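Local coordinates for protein nitrite oxidoreductase subunit A (Kuenenia stuttgartiensis, PDB 7B04) that belongs to the molybdopterin oxidoreductase family and carries an iron-sulfur cluster, a molybdenum atom and two MD1 ligands, at residues B[131-136]-B[169-174]; B[176-181]-B[693-698]; B[434-439]-B[457-462]. One frame throughout, in Å; residues are numbered along the deposited sequence.

Interaction 1. Residues B[131-136]-B[169-174]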
ATOM      1  N   LEU B 131     -11.108  16.096  -9.580  1.00 26.01           N
ATOM      2  CA  LEU B 131     -11.349  17.485  -9.944  1.00 25.65           C
ATOM      3  C   LEU B 131     -11.774  17.554 -11.405  1.00 26.30           C
ATOM      4  O   LEU B 131     -11.185  16.898 -12.269  1.00 37.26           O
ATOM      5  CB  LEU B 131     -10.094  18.330  -9.729  1.00 27.65           C
ATOM      6  CG  LEU B 131      -9.839  18.911  -8.338  1.00 27.95           C
ATOM      7  CD1 LEU B 131      -8.540  19.699  -8.330  1.00 23.30           C
ATOM      8  CD2 LEU B 131     -11.003  19.785  -7.905  1.00 24.33           C
ATOM      9  N   ARG B 132     -12.804  18.348 -11.686  1.00 24.93           N
ATOM     10  CA  ARG B 132     -13.377  18.391 -13.021  1.00 26.45           C
ATOM     11  C   ARG B 132     -13.255  19.736 -13.718  1.00 29.68           C
ATOM     12  O   ARG B 132     -13.302  19.773 -14.954  1.00 29.26           O
ATOM     13  CB  ARG B 132     -14.862  18.001 -12.980  1.00 26.64           C
ATOM     14  CG  ARG B 132     -15.137  16.634 -12.387  1.00 30.35           C
ATOM     15  CD  ARG B 132     -16.607  16.276 -12.519  1.00 27.09           C
ATOM     16  NE  ARG B 132     -17.472  17.302 -11.944  1.00 26.08           N
ATOM     17  CZ  ARG B 132     -17.760  17.397 -10.649  1.00 20.84           C
ATOM     18  NH1 ARG B 132     -17.252  16.524  -9.790  1.00 20.12           N
ATOM     19  NH2 ARG B 132     -18.559  18.361 -10.212  1.00 22.50           N
ATOM     20  N   TYR B 133     -13.082  20.826 -12.980  1.00 29.14           N
ATOM     21  CA  TYR B 133     -13.074  22.162 -13.555  1.00 24.73           C
ATOM     22  C   TYR B 133     -12.512  23.122 -12.519  1.00 25.52           C
ATOM     23  O   TYR B 133     -12.531  22.821 -11.318  1.00 29.34           O
ATOM     24  CB  TYR B 133     -14.491  22.587 -13.976  1.00 27.35           C
ATOM     25  CG  TYR B 133     -15.562  22.227 -12.966  1.00 36.33           C
ATOM     26  CD1 TYR B 133     -16.316  21.069 -13.102  1.00 27.66           C
ATOM     27  CD2 TYR B 133     -15.812  23.043 -11.871  1.00 33.52           C
ATOM     28  CE1 TYR B 133     -17.293  20.736 -12.182  1.00 24.00           C
ATOM     29  CE2 TYR B 133     -16.789  22.720 -10.947  1.00 37.89           C
ATOM     30  CZ  TYR B 133     -17.526  21.566 -11.106  1.00 33.90           C
ATOM     31  OH  TYR B 133     -18.496  21.241 -10.185  1.00 28.05           O
ATOM     32  N   PRO B 134     -11.990  24.274 -12.947  1.00 29.07           N
ATOM     33  CA  PRO B 134     -11.422  25.225 -11.983  1.00 28.70           C
ATOM     34  C   PRO B 134     -12.455  25.671 -10.958  1.00 23.39           C
ATOM     35  O   PRO B 134     -13.634  25.844 -11.270  1.00 23.77           O
ATOM     36  CB  PRO B 134     -10.963  26.391 -12.866  1.00 23.44           C
ATOM     37  CG  PRO B 134     -10.729  25.775 -14.202  1.00 22.34           C
ATOM     38  CD  PRO B 134     -11.771  24.704 -14.339  1.00 27.25           C
ATOM     39  N   LEU B 135     -11.994  25.857  -9.725  1.00 19.86           N
ATOM     40  CA  LEU B 135     -12.855  26.224  -8.612  1.00 23.50           C
ATOM     41  C   LEU B 135     -12.369  27.514  -7.967  1.00 27.94           C
ATOM     42  O   LEU B 135     -11.163  27.732  -7.817  1.00 25.69           O
ATOM     43  CB  LEU B 135     -12.901  25.115  -7.557  1.00 24.06           C
ATOM     44  CG  LEU B 135     -13.546  23.792  -7.960  1.00 17.47           C
ATOM     45  CD1 LEU B 135     -13.350  22.752  -6.867  1.00 10.21           C
ATOM     46  CD2 LEU B 135     -15.018  24.000  -8.247  1.00 23.33           C
ATOM     47  N   ILE B 136     -13.320  28.364  -7.590  1.00 29.91           N
ATOM     48  CA  ILE B 136     -13.054  29.560  -6.803  1.00 30.43           C
ATOM     49  C   ILE B 136     -14.079  29.609  -5.678  1.00 31.17           C
ATOM     50  O   ILE B 136     -15.256  29.292  -5.883  1.00 28.05           O
ATOM     51  CB  ILE B 136     -13.103  30.842  -7.664  1.00 27.36           C
ATOM     52  CG1 ILE B 136     -12.770  32.074  -6.819  1.00 33.53           C
ATOM     53  CG2 ILE B 136     -14.456  30.996  -8.346  1.00 32.46           C
ATOM     54  CD1 ILE B 136     -12.590  33.340  -7.631  1.00 34.77           C
ATOM     55  N   LEU B 169     -17.558  26.186  -3.030  1.00 32.98           N
ATOM     56  CA  LEU B 169     -16.603  26.249  -4.128  1.00 26.27           C
ATOM     57  C   LEU B 169     -17.376  26.266  -5.441  1.00 23.86           C
ATOM     58  O   LEU B 169     -18.068  25.298  -5.774  1.00 32.27           O
ATOM     59  CB  LEU B 169     -15.640  25.066  -4.075  1.00 23.21           C
ATOM     60  CG  LEU B 169     -14.688  25.060  -2.877  1.00 27.77           C
ATOM     61  CD1 LEU B 169     -13.932  23.748  -2.798  1.00 30.33           C
ATOM     62  CD2 LEU B 169     -13.725  26.236  -2.950  1.00 28.05           C
ATOM     63  N   LEU B 170     -17.256  27.362  -6.180  1.00 24.87           N
ATOM     64  CA  LEU B 170     -18.004  27.587  -7.407  1.00 27.03           C
ATOM     65  C   LEU B 170     -17.150  27.275  -8.630  1.00 26.11           C
ATOM     66  O   LEU B 170     -15.919  27.322  -8.588  1.00 25.56           O
ATOM     67  CB  LEU B 170     -18.501  29.034  -7.469  1.00 32.36           C
ATOM     68  CG  LEU B 170     -19.383  29.465  -6.296  1.00 38.86           C
ATOM     69  CD1 LEU B 170     -19.698  30.951  -6.377  1.00 32.94           C
ATOM     70  CD2 LEU B 170     -20.661  28.639  -6.256  1.00 39.30           C
ATOM     71  N   ARG B 171     -17.825  26.955  -9.730  1.00 27.40           N
ATOM     72  CA  ARG B 171     -17.120  26.693 -10.974  1.00 22.31           C
ATOM     73  C   ARG B 171     -16.611  27.994 -11.580  1.00 22.29           C
ATOM     74  O   ARG B 171     -17.286  29.025 -11.536  1.00 35.83           O
ATOM     75  CB  ARG B 171     -18.041  25.987 -11.974  1.00 28.57           C
ATOM     76  CG  ARG B 171     -17.379  25.688 -13.314  1.00 36.74           C
ATOM     77  CD  ARG B 171     -18.374  25.239 -14.373  1.00 33.55           C
ATOM     78  NE  ARG B 171     -17.703  24.940 -15.637  1.00 40.36           N
ATOM     79  CZ  ARG B 171     -17.429  23.712 -16.065  1.00 36.70           C
ATOM     80  NH1 ARG B 171     -17.779  22.664 -15.334  1.00 27.95           N
ATOM     81  NH2 ARG B 171     -16.812  23.531 -17.224  1.00 33.26           N
ATOM     82  N   ALA B 172     -15.412  27.940 -12.147  1.00 20.88           N
ATOM     83  CA  ALA B 172     -14.842  29.069 -12.858  1.00 28.70           C
ATOM     84  C   ALA B 172     -14.282  28.593 -14.187  1.00 29.44           C
ATOM     85  O   ALA B 172     -13.788  27.467 -14.305  1.00 27.43           O
ATOM     86  CB  ALA B 172     -13.739  29.754 -12.038  1.00 28.31           C
ATOM     87  N   SER B 173     -14.354  29.467 -15.185  1.00 29.69           N
ATOM     88  CA  SER B 173     -13.603  29.237 -16.404  1.00 24.38           C
ATOM     89  C   SER B 173     -12.139  29.575 -16.159  1.00 21.20           C
ATOM     90  O   SER B 173     -11.799  30.329 -15.244  1.00 23.19           O
ATOM     91  CB  SER B 173     -14.165  30.067 -17.561  1.00 35.57           C
ATOM     92  OG  SER B 173     -13.797  31.429 -17.437  1.00 21.95           O
ATOM     93  N   TRP B 174     -11.263  28.988 -16.978  1.00 26.99           N
ATOM     94  CA  TRP B 174      -9.824  29.162 -16.763  1.00 25.64           C
ATOM     95  C   TRP B 174      -9.436  30.629 -16.815  1.00 25.51           C
ATOM     96  O   TRP B 174      -8.625  31.096 -16.006  1.00 27.97           O
ATOM     97  CB  TRP B 174      -9.036  28.383 -17.814  1.00 25.18           C
ATOM     98  CG  TRP B 174      -8.923  26.939 -17.497  1.00 23.28           C
ATOM     99  CD1 TRP B 174      -9.636  25.921 -18.061  1.00 23.94           C
ATOM    100  CD2 TRP B 174      -8.047  26.335 -16.536  1.00 26.94           C
ATOM    101  NE1 TRP B 174      -9.261  24.717 -17.507  1.00 23.69           N
ATOM    102  CE2 TRP B 174      -8.286  24.944 -16.571  1.00 25.99           C
ATOM    103  CE3 TRP B 174      -7.085  26.831 -15.652  1.00 19.73           C
ATOM    104  CZ2 TRP B 174      -7.600  24.049 -15.755  1.00 25.96           C
ATOM    105  CZ3 TRP B 174      -6.407  25.941 -14.846  1.00 22.48           C
ATOM    106  CH2 TRP B 174      -6.665  24.567 -14.902  1.00 28.11           C
TER
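Tyr133 has its CG between the backbone N and the carbonyl carbon (chi1 43°), while Arg171 sets its CG anti to the backbone N and runs extended to NE, and the two side chains cross at about a right angle. Arg171 CD lies over one face of the phenol toward its rim, and Tyr133 CB over one face of the guanidinium; the two planes are 34° apart. Arg171 CG reaches Tyr133 CD2 at 3.4 Å. Pro134 meets an aromatic group differently: its CG stands over the five-membered ring of Trp174, 3.6 Å from the centroid, a CH-pi contact. Between these pairs the backbones form the antiparallel edge of a mixed sheet, strand 169-171 being the outermost strand within this chain. Ile136 and Leu170 are a hydrogen-bonded pair, with Ile136 N to Leu170 O at 3.0 Å and Leu170 N to Ile136 O at 2.8 Å. Leu135 and Arg171, the adjacent non-hydrogen-bonded pair, point to the other face. Ala172 N donates to Pro134 O at 2.9 Å, and Ile136 CG2 packs on Ala172 CB at 4.0 Å. Arg171 also forms a salt bridge with Glu730, so its charge is probably balanced there while its aliphatic arm and NH1 lie against Tyr133.

Interaction 2. Residues B[176-181]-B[693-698]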
ATOM      1  N   GLU B 176     -11.432  33.137 -16.083  1.00 35.17           N
ATOM      2  CA  GLU B 176     -12.001  33.757 -14.894  1.00 29.01           C
ATOM      3  C   GLU B 176     -11.178  33.420 -13.663  1.00 31.12           C
ATOM      4  O   GLU B 176     -10.847  34.295 -12.854  1.00 32.19           O
ATOM      5  CB  GLU B 176     -13.438  33.258 -14.701  1.00 32.86           C
ATOM      6  CG  GLU B 176     -14.565  34.228 -14.879  1.00 51.71           C
ATOM      7  CD  GLU B 176     -15.874  33.537 -14.564  1.00 58.08           C
ATOM      8  OE1 GLU B 176     -16.538  33.056 -15.506  1.00 50.46           O
ATOM      9  OE2 GLU B 176     -16.214  33.430 -13.366  1.00 58.22           O
ATOM     10  N   ALA B 177     -10.790  32.152 -13.544  1.00 30.21           N
ATOM     11  CA  ALA B 177      -9.972  31.716 -12.419  1.00 27.81           C
ATOM     12  C   ALA B 177      -8.614  32.401 -12.434  1.00 31.76           C
ATOM     13  O   ALA B 177      -8.100  32.808 -11.387  1.00 39.87           O
ATOM     14  CB  ALA B 177      -9.810  30.192 -12.451  1.00 25.38           C
ATOM     15  N   PHE B 178      -8.005  32.516 -13.612  1.00 32.73           N
ATOM     16  CA  PHE B 178      -6.722  33.212 -13.720  1.00 31.80           C
ATOM     17  C   PHE B 178      -6.852  34.694 -13.380  1.00 34.95           C
ATOM     18  O   PHE B 178      -6.010  35.251 -12.667  1.00 34.50           O
ATOM     19  CB  PHE B 178      -6.160  33.083 -15.137  1.00 26.83           C
ATOM     20  CG  PHE B 178      -5.580  31.745 -15.453  1.00 28.76           C
ATOM     21  CD1 PHE B 178      -4.871  31.034 -14.503  1.00 24.91           C
ATOM     22  CD2 PHE B 178      -5.723  31.204 -16.719  1.00 22.66           C
ATOM     23  CE1 PHE B 178      -4.326  29.801 -14.806  1.00 23.37           C
ATOM     24  CE2 PHE B 178      -5.178  29.965 -17.027  1.00 23.76           C
ATOM     25  CZ  PHE B 178      -4.478  29.267 -16.064  1.00 24.44           C
ATOM     26  N   THR B 179      -7.913  35.342 -13.866  1.00 35.69           N
ATOM     27  CA  THR B 179      -8.056  36.789 -13.711  1.00 31.19           C
ATOM     28  C   THR B 179      -8.237  37.177 -12.249  1.00 36.27           C
ATOM     29  O   THR B 179      -7.576  38.097 -11.758  1.00 34.03           O
ATOM     30  CB  THR B 179      -9.230  37.299 -14.554  1.00 25.56           C
ATOM     31  OG1 THR B 179      -9.092  36.818 -15.896  1.00 31.85           O
ATOM     32  CG2 THR B 179      -9.221  38.821 -14.591  1.00 22.60           C
ATOM     33  N   TYR B 180      -9.142  36.499 -11.540  1.00 31.89           N
ATOM     34  CA  TYR B 180      -9.316  36.772 -10.115  1.00 32.34           C
ATOM     35  C   TYR B 180      -8.031  36.503  -9.334  1.00 31.93           C
ATOM     36  O   TYR B 180      -7.643  37.295  -8.467  1.00 34.07           O
ATOM     37  CB  TYR B 180     -10.461  35.930  -9.552  1.00 29.30           C
ATOM     38  CG  TYR B 180     -11.834  36.485  -9.831  1.00 29.30           C
ATOM     39  CD1 TYR B 180     -12.326  37.561  -9.107  1.00 32.54           C
ATOM     40  CD2 TYR B 180     -12.639  35.936 -10.818  1.00 30.81           C
ATOM     41  CE1 TYR B 180     -13.583  38.075  -9.356  1.00 28.04           C
ATOM     42  CE2 TYR B 180     -13.898  36.443 -11.076  1.00 32.29           C
ATOM     43  CZ  TYR B 180     -14.364  37.512 -10.342  1.00 29.90           C
ATOM     44  OH  TYR B 180     -15.618  38.019 -10.595  1.00 39.24           O
ATOM     45  N   ALA B 181      -7.359  35.388  -9.629  1.00 29.04           N
ATOM     46  CA  ALA B 181      -6.121  35.053  -8.933  1.00 32.25           C
ATOM     47  C   ALA B 181      -5.034  36.091  -9.190  1.00 36.76           C
ATOM     48  O   ALA B 181      -4.348  36.532  -8.260  1.00 37.26           O
ATOM     49  CB  ALA B 181      -5.646  33.663  -9.352  1.00 32.37           C
ATOM     50  N   PHE B 693      -8.724  28.855  -4.252  1.00 30.96           N
ATOM     51  CA  PHE B 693      -8.693  28.488  -5.659  1.00 20.49           C
ATOM     52  C   PHE B 693      -8.350  27.013  -5.802  1.00 24.51           C
ATOM     53  O   PHE B 693      -7.691  26.423  -4.942  1.00 26.05           O
ATOM     54  CB  PHE B 693      -7.668  29.318  -6.439  1.00 23.32           C
ATOM     55  CG  PHE B 693      -8.109  30.721  -6.723  1.00 24.58           C
ATOM     56  CD1 PHE B 693      -8.860  31.011  -7.849  1.00 31.19           C
ATOM     57  CD2 PHE B 693      -7.765  31.754  -5.868  1.00 30.55           C
ATOM     58  CE1 PHE B 693      -9.260  32.304  -8.117  1.00 35.43           C
ATOM     59  CE2 PHE B 693      -8.164  33.049  -6.130  1.00 36.06           C
ATOM     60  CZ  PHE B 693      -8.912  33.324  -7.256  1.00 35.12           C
ATOM     61  N   ALA B 694      -8.800  26.428  -6.908  1.00 24.52           N
ATOM     62  CA  ALA B 694      -8.478  25.052  -7.255  1.00 16.34           C
ATOM     63  C   ALA B 694      -8.282  24.973  -8.759  1.00 20.97           C
ATOM     64  O   ALA B 694      -9.120  25.463  -9.521  1.00 22.14           O
ATOM     65  CB  ALA B 694      -9.580  24.085  -6.807  1.00 19.20           C
ATOM     66  N   PHE B 695      -7.181  24.364  -9.178  1.00 20.86           N
ATOM     67  CA  PHE B 695      -6.854  24.251 -10.599  1.00 18.73           C
ATOM     68  C   PHE B 695      -6.703  22.787 -10.973  1.00 26.99           C
ATOM     69  O   PHE B 695      -5.753  22.126 -10.512  1.00 30.96           O
ATOM     70  CB  PHE B 695      -5.576  25.023 -10.922  1.00 22.79           C
ATOM     71  CG  PHE B 695      -5.685  26.496 -10.663  1.00 27.12           C
ATOM     72  CD1 PHE B 695      -6.327  27.325 -11.567  1.00 25.56           C
ATOM     73  CD2 PHE B 695      -5.157  27.050  -9.510  1.00 30.47           C
ATOM     74  CE1 PHE B 695      -6.434  28.682 -11.329  1.00 28.69           C
ATOM     75  CE2 PHE B 695      -5.261  28.402  -9.267  1.00 21.96           C
ATOM     76  CZ  PHE B 695      -5.899  29.221 -10.176  1.00 25.27           C
ATOM     77  N   PRO B 696      -7.603  22.234 -11.786  1.00 26.09           N
ATOM     78  CA  PRO B 696      -7.500  20.819 -12.166  1.00 25.74           C
ATOM     79  C   PRO B 696      -6.346  20.609 -13.134  1.00 23.43           C
ATOM     80  O   PRO B 696      -6.306  21.200 -14.215  1.00 22.80           O
ATOM     81  CB  PRO B 696      -8.855  20.527 -12.820  1.00 25.76           C
ATOM     82  CG  PRO B 696      -9.314  21.848 -13.323  1.00 24.90           C
ATOM     83  CD  PRO B 696      -8.798  22.876 -12.357  1.00 24.18           C
ATOM     84  N   ALA B 697      -5.401  19.772 -12.730  1.00 23.36           N
ATOM     85  CA  ALA B 697      -4.246  19.430 -13.540  1.00 23.64           C
ATOM     86  C   ALA B 697      -4.425  18.060 -14.178  1.00 29.41           C
ATOM     87  O   ALA B 697      -5.273  17.261 -13.775  1.00 45.43           O
ATOM     88  CB  ALA B 697      -2.976  19.443 -12.694  1.00 26.99           C
ATOM     89  N   ASN B 698      -3.607  17.799 -15.190  1.00 21.79           N
ATOM     90  CA  ASN B 698      -3.603  16.501 -15.844  1.00 24.34           C
ATOM     91  C   ASN B 698      -2.831  15.497 -14.999  1.00 31.47           C
ATOM     92  O   ASN B 698      -1.746  15.804 -14.495  1.00 33.22           O
ATOM     93  CB  ASN B 698      -2.978  16.611 -17.232  1.00 26.55           C
ATOM     94  CG  ASN B 698      -3.931  17.188 -18.257  1.00 29.46           C
ATOM     95  OD1 ASN B 698      -5.129  16.913 -18.230  1.00 28.59           O
ATOM     96  ND2 ASN B 698      -3.397  17.978 -19.182  1.00 31.72           N
TER
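Phe693 offers a face and an edge to the helix: Ala181 CB sits over one face of the ring, 4.1 Å from the centroid and 17° off the normal, a CH-pi contact offset toward the rim. Tyr180 CB comes to the same ring at its edge, in plane, 3.8 Å from Phe693 CZ. With CG anti to the carbonyl carbon (chi1 -76°), Phe693 carries CG beside its own backbone N. Phe695 adds apolar contact, its CE1 meeting Ala177 CB at 3.9 Å and Phe178 CE1 at 4.2 Å. This is helix-on-sheet packing in an alpha/beta domain: helix 174-191 covers one side of a mixed sheet, and the axis of its 176-181 part passes 9.9 Å from that of strand 693-696, the two N-to-C directions 142° apart. Small alanines on the helix meet large rings on the strand, and Met678 of the adjoining strand 676-681 touches both phenylalanines and Ala181. Polar groups form no hydrogen bond across the contact. Ala177 O lies 3.5 Å from Phe693 CE1, but it accepts Ala181 N within the helix. The hydroxyl of Tyr180 is hydrogen-bonded to Asp145, and past the strand Ala697 and Asn698 touch MD1.

Interaction 3. Residues B[434-439]-B[457-462]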
ATOM      1  N   TRP B 434      48.380  15.243  16.187  1.00 67.96           N
ATOM      2  CA  TRP B 434      49.640  14.837  16.793  1.00 64.70           C
ATOM      3  C   TRP B 434      50.261  13.713  15.970  1.00 64.73           C
ATOM      4  O   TRP B 434      49.737  12.593  15.955  1.00 68.16           O
ATOM      5  CB  TRP B 434      49.407  14.402  18.239  1.00 68.35           C
ATOM      6  CG  TRP B 434      50.660  14.147  19.013  1.00 73.74           C
ATOM      7  CD1 TRP B 434      51.393  13.000  19.025  1.00 74.78           C
ATOM      8  CD2 TRP B 434      51.328  15.064  19.900  1.00 74.49           C
ATOM      9  NE1 TRP B 434      52.477  13.144  19.857  1.00 67.12           N
ATOM     10  CE2 TRP B 434      52.462  14.399  20.403  1.00 72.00           C
ATOM     11  CE3 TRP B 434      51.079  16.378  20.310  1.00 70.72           C
ATOM     12  CZ2 TRP B 434      53.342  14.997  21.303  1.00 71.45           C
ATOM     13  CZ3 TRP B 434      51.962  16.973  21.205  1.00 67.16           C
ATOM     14  CH2 TRP B 434      53.079  16.282  21.689  1.00 69.95           C
ATOM     15  N   ASP B 435      51.371  14.014  15.297  1.00 65.08           N
ATOM     16  CA  ASP B 435      52.070  13.020  14.490  1.00 71.59           C
ATOM     17  C   ASP B 435      52.761  12.014  15.398  1.00 76.68           C
ATOM     18  O   ASP B 435      53.403  12.381  16.386  1.00 76.68           O
ATOM     19  CB  ASP B 435      53.095  13.704  13.579  1.00 68.39           C
ATOM     20  CG  ASP B 435      53.849  12.726  12.668  1.00 78.02           C
ATOM     21  OD1 ASP B 435      54.060  11.551  13.036  1.00 78.24           O
ATOM     22  OD2 ASP B 435      54.219  13.140  11.551  1.00 75.13           O
ATOM     23  N   ALA B 436      52.635  10.740  15.045  1.00 77.71           N
ATOM     24  CA  ALA B 436      53.319   9.700  15.794  1.00 81.57           C
ATOM     25  C   ALA B 436      54.810   9.653  15.487  1.00 79.89           C
ATOM     26  O   ALA B 436      55.606   9.305  16.367  1.00 70.56           O
ATOM     27  CB  ALA B 436      52.690   8.338  15.496  1.00 76.54           C
ATOM     28  N   LYS B 437      55.210   9.989  14.258  1.00 84.63           N
ATOM     29  CA  LYS B 437      56.602   9.782  13.874  1.00 87.12           C
ATOM     30  C   LYS B 437      57.513  10.844  14.472  1.00 85.05           C
ATOM     31  O   LYS B 437      58.551  10.517  15.058  1.00 81.96           O
ATOM     32  CB  LYS B 437      56.730   9.769  12.351  1.00 79.02           C
ATOM     33  N   SER B 438      57.159  12.120  14.316  1.00 82.28           N
ATOM     34  CA  SER B 438      57.851  13.202  15.005  1.00 86.65           C
ATOM     35  C   SER B 438      56.943  13.604  16.155  1.00 82.36           C
ATOM     36  O   SER B 438      55.893  14.214  15.932  1.00 81.90           O
ATOM     37  CB  SER B 438      58.159  14.389  14.089  1.00 85.42           C
ATOM     38  OG  SER B 438      57.103  15.329  14.012  1.00 83.33           O
ATOM     39  N   LYS B 439      57.339  13.250  17.375  1.00 76.66           N
ATOM     40  CA  LYS B 439      56.522  13.532  18.550  1.00 75.88           C
ATOM     41  C   LYS B 439      56.248  15.028  18.656  1.00 79.74           C
ATOM     42  O   LYS B 439      57.177  15.831  18.784  1.00 85.85           O
ATOM     43  CB  LYS B 439      57.230  13.014  19.803  1.00 76.31           C
ATOM     44  CG  LYS B 439      56.928  11.556  20.124  1.00 73.21           C
ATOM     45  CD  LYS B 439      57.703  10.594  19.220  1.00 76.13           C
ATOM     46  CE  LYS B 439      59.168  10.473  19.618  1.00 73.80           C
ATOM     47  NZ  LYS B 439      59.860   9.391  18.857  1.00 71.89           N
ATOM     48  N   GLY B 457      54.363  13.318   5.697  1.00 70.13           N
ATOM     49  CA  GLY B 457      54.967  12.546   6.770  1.00 72.47           C
ATOM     50  C   GLY B 457      54.018  12.133   7.873  1.00 67.62           C
ATOM     51  O   GLY B 457      54.387  11.315   8.721  1.00 64.32           O
ATOM     52  N   ILE B 458      52.798  12.671   7.854  1.00 67.42           N
ATOM     53  CA  ILE B 458      51.893  12.593   8.995  1.00 66.09           C
ATOM     54  C   ILE B 458      51.436  11.164   9.260  1.00 64.75           C
ATOM     55  O   ILE B 458      51.079  10.417   8.338  1.00 67.72           O
ATOM     56  CB  ILE B 458      50.676  13.509   8.778  1.00 66.86           C
ATOM     57  CG1 ILE B 458      51.085  14.793   8.056  1.00 69.30           C
ATOM     58  CG2 ILE B 458      50.014  13.822  10.112  1.00 64.82           C
ATOM     59  CD1 ILE B 458      52.194  15.548   8.725  1.00 63.53           C
ATOM     60  N   ASP B 459      51.450  10.785  10.537  1.00 63.35           N
ATOM     61  CA  ASP B 459      50.812   9.559  11.014  1.00 73.12           C
ATOM     62  C   ASP B 459      50.146   9.913  12.334  1.00 70.07           C
ATOM     63  O   ASP B 459      50.760   9.818  13.404  1.00 68.39           O
ATOM     64  CB  ASP B 459      51.797   8.404  11.178  1.00 71.41           C
ATOM     65  CG  ASP B 459      51.110   7.118  11.619  1.00 70.00           C
ATOM     66  OD1 ASP B 459      50.209   6.645  10.895  1.00 67.68           O
ATOM     67  OD2 ASP B 459      51.465   6.585  12.691  1.00 63.13           O
ATOM     68  N   PRO B 460      48.898  10.376  12.287  1.00 70.55           N
ATOM     69  CA  PRO B 460      48.225  10.864  13.497  1.00 65.12           C
ATOM     70  C   PRO B 460      48.147   9.799  14.580  1.00 61.85           C
ATOM     71  O   PRO B 460      48.328   8.604  14.333  1.00 62.20           O
ATOM     72  CB  PRO B 460      46.824  11.239  12.996  1.00 60.03           C
ATOM     73  CG  PRO B 460      46.984  11.444  11.522  1.00 60.17           C
ATOM     74  CD  PRO B 460      48.038  10.470  11.096  1.00 66.86           C
ATOM     75  N   VAL B 461      47.915  10.256  15.810  1.00 60.23           N
ATOM     76  CA  VAL B 461      47.699   9.367  16.944  1.00 58.46           C
ATOM     77  C   VAL B 461      46.243   9.479  17.373  1.00 56.86           C
ATOM     78  O   VAL B 461      45.709  10.585  17.526  1.00 58.57           O
ATOM     79  CB  VAL B 461      48.649   9.681  18.117  1.00 65.19           C
ATOM     80  CG1 VAL B 461      50.091   9.501  17.697  1.00 61.95           C
ATOM     81  CG2 VAL B 461      48.419  11.083  18.668  1.00 65.47           C
ATOM     82  N   LEU B 462      45.592   8.325  17.522  1.00 63.24           N
ATOM     83  CA  LEU B 462      44.199   8.286  17.948  1.00 68.53           C
ATOM     84  C   LEU B 462      44.058   8.605  19.430  1.00 58.15           C
ATOM     85  O   LEU B 462      43.072   9.228  19.830  1.00 57.39           O
ATOM     86  CB  LEU B 462      43.560   6.941  17.583  1.00 50.71           C
ATOM     87  CG  LEU B 462      43.363   6.863  16.059  1.00 55.39           C
ATOM     88  CD1 LEU B 462      42.601   5.614  15.657  1.00 61.07           C
ATOM     89  CD2 LEU B 462      42.677   8.121  15.528  1.00 59.65           C
TER
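Trp434 and Val461 lie side by side and point the same way, the valine CG2 meeting the indole obliquely at CD1, 3.6 Å away, while Phe466 stacks with the Trp434 ring. The other flat group is the Asp435 carboxylate, which comes near Ile458 CA with its OD2, although its exact placement is doubtful. The setting is a beta hairpin: strand 431-435 pairs antiparallel with strand 440-444, and the chain turns between them. Against the start of that connection runs the irregular segment 457-462, which leads from helix 452-455 toward strand 465-469. Trp434 holds its CG anti to the backbone N (chi1 -172°), beside the carbonyl carbon, and there CG lies 3.8 Å from Val461 CG2. The same methyl touches Trp434 CB at 3.5 Å. The other valine branch, CG1, packs on Ala436 CB at 3.6 Å, and the two methyls of Val461 thus serve both Trp434 and Ala436. Lys442 of the partner strand touches both Asp435 and Ile458, joining the second strand of the hairpin to the same contact. Two backbone bonds tie the segments together. The bond from Val461 N to Trp434 O, 3.0 Å long, is weak and bent to 124° at the hydrogen; the same oxygen also receives a CA-H...O contact from Pro460 CA. Farther along, the link is straighter: Ala436 N donates to Asp459 O at 2.7 Å, with an angle of 158° at the hydrogen.

Interactions 1 and 2 are neighbours, their centres about 7 Å apart, and meet on one sheet: strand 135-137 lies between strands 169-171 and 693-696, and helix 174-191 directly follows strand 169-171. Leu135 O and Ala694 N, 2.8 Å apart, form a probable hydrogen bond between them, and Ile136 CD1 touches Phe693 CE1 at 3.5 Å. The side chain of Trp174 in interaction 1 is about 10 Å from a bound MD1 at the nearest; interaction 2 reaches the pocket itself, since its segment 693-698 ends in Ala697 and Asn698, which touch MD1. Interaction 3 sits on the opposite side of the chain's centre, about 72 Å from interaction 1 and 67 Å from interaction 2, centre to centre, and touches neither.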